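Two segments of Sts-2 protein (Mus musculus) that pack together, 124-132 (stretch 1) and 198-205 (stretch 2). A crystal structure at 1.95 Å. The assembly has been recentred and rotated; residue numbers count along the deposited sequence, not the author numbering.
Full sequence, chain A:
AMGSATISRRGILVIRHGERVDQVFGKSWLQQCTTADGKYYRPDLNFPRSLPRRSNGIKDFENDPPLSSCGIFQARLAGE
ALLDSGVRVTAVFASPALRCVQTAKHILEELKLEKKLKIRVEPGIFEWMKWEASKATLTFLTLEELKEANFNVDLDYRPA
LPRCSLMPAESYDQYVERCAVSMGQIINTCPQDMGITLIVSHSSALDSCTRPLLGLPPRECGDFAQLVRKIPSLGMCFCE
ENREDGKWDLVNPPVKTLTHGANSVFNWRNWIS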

# COMPACT_ATOMS: atom_id res chain seq x y z
N GLY A 124 12.06 -11.65 -23.56
CA GLY A 124 13.50 -11.46 -23.42
C GLY A 124 13.92 -10.74 -22.14
O GLY A 124 15.10 -10.76 -21.77
N ILE A 125 12.95 -10.14 -21.44
CA ILE A 125 13.23 -9.54 -20.12
C ILE A 125 12.54 -10.30 -18.98
O ILE A 125 12.40 -9.77 -17.88
CB ILE A 125 12.91 -7.99 -20.06
CG1 ILE A 125 11.41 -7.71 -20.24
CG2 ILE A 125 13.81 -7.24 -21.07
CD1 ILE A 125 10.98 -6.19 -20.24
N PHE A 126 12.12 -11.55 -19.25
CA PHE A 126 11.64 -12.43 -18.20
C PHE A 126 12.78 -12.75 -17.22
O PHE A 126 13.96 -12.52 -17.51
CB PHE A 126 11.06 -13.71 -18.80
CG PHE A 126 10.43 -14.63 -17.79
CD1 PHE A 126 9.30 -14.25 -17.08
CD2 PHE A 126 10.97 -15.89 -17.57
CE1 PHE A 126 8.71 -15.10 -16.15
CE2 PHE A 126 10.40 -16.76 -16.65
CZ PHE A 126 9.25 -16.36 -15.94
N GLU A 127 12.42 -13.28 -16.05
CA GLU A 127 13.39 -13.72 -15.05
C GLU A 127 14.35 -14.77 -15.61
O GLU A 127 14.00 -15.50 -16.54
CB GLU A 127 12.61 -14.28 -13.83
CG GLU A 127 13.45 -14.74 -12.65
CD GLU A 127 14.20 -13.60 -12.00
OE1 GLU A 127 15.30 -13.30 -12.46
OE2 GLU A 127 13.68 -13.01 -11.02
N TRP A 128 15.57 -14.84 -15.08
CA TRP A 128 16.49 -15.94 -15.37
C TRP A 128 15.79 -17.26 -15.07
O TRP A 128 15.28 -17.43 -13.96
CB TRP A 128 17.75 -15.80 -14.51
CG TRP A 128 18.86 -16.84 -14.75
CD1 TRP A 128 19.03 -17.66 -15.82
CD2 TRP A 128 19.99 -17.07 -13.90
NE1 TRP A 128 20.17 -18.42 -15.68
CE2 TRP A 128 20.78 -18.07 -14.51
CE3 TRP A 128 20.40 -16.53 -12.66
CZ2 TRP A 128 21.95 -18.57 -13.91
CZ3 TRP A 128 21.59 -17.03 -12.08
CH2 TRP A 128 22.34 -18.02 -12.70
N MET A 129 15.79 -18.20 -16.03
CA MET A 129 15.01 -19.46 -15.92
C MET A 129 15.46 -20.34 -14.78
O MET A 129 14.69 -21.14 -14.27
CB MET A 129 15.05 -20.25 -17.24
CG MET A 129 14.39 -19.53 -18.42
SD MET A 129 12.60 -19.43 -18.22
CE MET A 129 12.19 -21.17 -18.45
N LYS A 130 16.73 -20.19 -14.39
CA LYS A 130 17.30 -20.81 -13.21
C LYS A 130 16.43 -20.60 -11.97
O LYS A 130 16.39 -21.47 -11.10
CB LYS A 130 18.68 -20.19 -12.95
CG LYS A 130 19.43 -20.69 -11.70
CD LYS A 130 20.02 -22.06 -11.92
CE LYS A 130 21.26 -22.00 -12.80
NZ LYS A 130 21.81 -23.38 -13.02
N TRP A 131 15.75 -19.46 -11.89
CA TRP A 131 14.97 -19.10 -10.71
C TRP A 131 13.47 -19.25 -10.89
O TRP A 131 12.70 -18.78 -10.05
CB TRP A 131 15.31 -17.67 -10.25
CG TRP A 131 16.74 -17.55 -9.86
CD1 TRP A 131 17.55 -18.54 -9.36
CD2 TRP A 131 17.55 -16.37 -9.93
NE1 TRP A 131 18.80 -18.05 -9.11
CE2 TRP A 131 18.83 -16.71 -9.45
CE3 TRP A 131 17.31 -15.05 -10.35
CZ2 TRP A 131 19.87 -15.79 -9.37
CZ3 TRP A 131 18.35 -14.12 -10.26
CH2 TRP A 131 19.62 -14.50 -9.77
N GLU A 132 13.07 -19.92 -11.96
CA GLU A 132 11.66 -20.17 -12.25
C GLU A 132 11.42 -21.66 -12.54
O GLU A 132 12.36 -22.39 -12.86
CB GLU A 132 11.18 -19.32 -13.43
CG GLU A 132 11.27 -17.81 -13.20
CD GLU A 132 10.07 -17.23 -12.47
OE1 GLU A 132 9.00 -17.89 -12.39
OE2 GLU A 132 10.18 -16.11 -11.96
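Stretch 2 198-205: LIVSHSSA

Stretch 2 enters as the end of a β-strand, L198 to S201, and leaves as a turn that leads into the helical A205; stretch 1 meets it mainly through the loop I125 to E127. The register is short. The CA of I125 lies 6.5 Å from the CA of S201, and the CA of E127 lies 6.0 Å from the CA of H202, so both chains advance in the same sense over these few residues. No backbone-to-backbone hydrogen bond joins them; side chains and waters make the connection, and the two stretches together bury 373 Å².

L198, with phi/psi of -90/136, is extended but out of reach. Contact begins at I199 (-118/100), whose CA-to-CB bond points sideways. Its CG2 lies 3.6 Å from CD1 of I125, an apolar contact in the buried interior. I125 reaches it with chi1 at p and chi2 at t, an extended end that carries CD1 back along the strand. V200, still in strand conformation at -100/111, has its CA-to-CB bond pointing away from stretch 1; its carbonyl O remains 4.3 Å from CD1 of I125.

S201 closes the strand with phi/psi of -153/-148, and its CA-to-CB bond points toward stretch 1. With chi1 at t, its OG donates a hydrogen bond of 2.7 Å to the backbone O of I125, tying the strand end to the loop.

H202 leaves the strand at -108/167 and, with 80 Å² covered, has the largest contact area in stretch 2. Its chi1 is m and chi2 is -87°, which sets the imidazole against three consecutive residues. The O of I125 lies at the ring edge, near its plane, 3.6 Å from CD2 of H202. The F126 ring meets the imidazole obliquely, with centroids 5.3 Å apart and planes at 86°; CD1 of F126 is 3.7 Å from NE2 of H202. E127 covers one face: its CB is 3.7 Å from the centroid of the H202 ring and only 4° off the ring normal, the geometry of a CH-pi contact. A water bridges the same two residues, 2.9 Å from OE2 of E127 and 2.8 Å from ND1 of H202.

The CA-to-CB bond of S203 points sideways, and the residue makes no direct contact. At S204 (-52/-37) the chain has turned, and the CA-to-CB bond points toward stretch 1. With chi1 at p, its OG donates to OE1 of E127 at 2.7 Å. That same OE1 accepts from N of W128 at 3.1 Å, so the carboxylate is held from both stretches. A second water donates to OE2 of E127 at 2.6 Å and accepts from N of S204 at 3.0 Å, while a third donates to O of F126 at 3.0 Å and to OG of S204 at 2.9 Å. CB of S204 also sits at the edge of the W131 ring, 4.3 Å from CZ3 of W131. Finally, N of A205 donates to O of H202 at 3.0 Å, closing the turn that presents S204 to E127.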

# COMPACT_ATOMS: atom_id res chain seq x y z
N LEU A 198 9.59 2.57 -20.25
CA LEU A 198 9.57 1.75 -19.02
C LEU A 198 9.86 0.29 -19.33
O LEU A 198 9.36 -0.24 -20.32
CB LEU A 198 8.22 1.89 -18.31
CG LEU A 198 7.62 3.31 -18.08
CD1 LEU A 198 6.32 3.20 -17.27
CD2 LEU A 198 8.58 4.23 -17.36
N ILE A 199 10.71 -0.34 -18.51
CA ILE A 199 11.03 -1.74 -18.61
C ILE A 199 10.56 -2.34 -17.29
O ILE A 199 11.23 -2.22 -16.27
CB ILE A 199 12.57 -1.98 -18.79
CG1 ILE A 199 13.15 -1.24 -20.03
CG2 ILE A 199 12.91 -3.48 -18.81
CD1 ILE A 199 12.54 -1.60 -21.36
N VAL A 200 9.38 -2.97 -17.30
CA VAL A 200 8.77 -3.43 -16.05
C VAL A 200 9.05 -4.92 -15.94
O VAL A 200 8.53 -5.72 -16.72
CB VAL A 200 7.25 -3.20 -16.04
CG1 VAL A 200 6.66 -3.66 -14.67
CG2 VAL A 200 6.93 -1.71 -16.31
N SER A 201 9.87 -5.28 -14.97
CA SER A 201 10.50 -6.61 -14.98
C SER A 201 10.81 -7.04 -13.55
O SER A 201 10.08 -6.67 -12.61
CB SER A 201 11.75 -6.56 -15.89
OG SER A 201 12.34 -7.85 -16.03
N HIS A 202 11.89 -7.80 -13.41
CA HIS A 202 12.28 -8.51 -12.20
C HIS A 202 13.48 -7.84 -11.58
O HIS A 202 14.11 -7.01 -12.22
CB HIS A 202 12.64 -9.96 -12.59
CG HIS A 202 11.53 -10.66 -13.31
ND1 HIS A 202 10.52 -11.34 -12.66
CD2 HIS A 202 11.22 -10.72 -14.63
CE1 HIS A 202 9.67 -11.82 -13.55
NE2 HIS A 202 10.06 -11.44 -14.75
N SER A 203 13.80 -8.19 -10.34
CA SER A 203 14.95 -7.58 -9.65
C SER A 203 16.22 -7.76 -10.50
O SER A 203 17.01 -6.84 -10.65
CB SER A 203 15.14 -8.20 -8.28
OG SER A 203 14.10 -7.78 -7.40
N SER A 204 16.38 -8.95 -11.06
CA SER A 204 17.54 -9.24 -11.94
C SER A 204 17.75 -8.22 -13.07
O SER A 204 18.90 -7.91 -13.45
CB SER A 204 17.39 -10.63 -12.54
OG SER A 204 16.08 -10.81 -13.02
N ALA A 205 16.65 -7.74 -13.64
CA ALA A 205 16.70 -6.85 -14.79
C ALA A 205 17.32 -5.48 -14.48
O ALA A 205 17.83 -4.82 -15.40
CB ALA A 205 15.30 -6.67 -15.41
O HOH W 1 15.30 -10.39 -15.80
O HOH W 2 15.23 -11.40 -9.75
O HOH W 3 10.97 -12.34 -10.07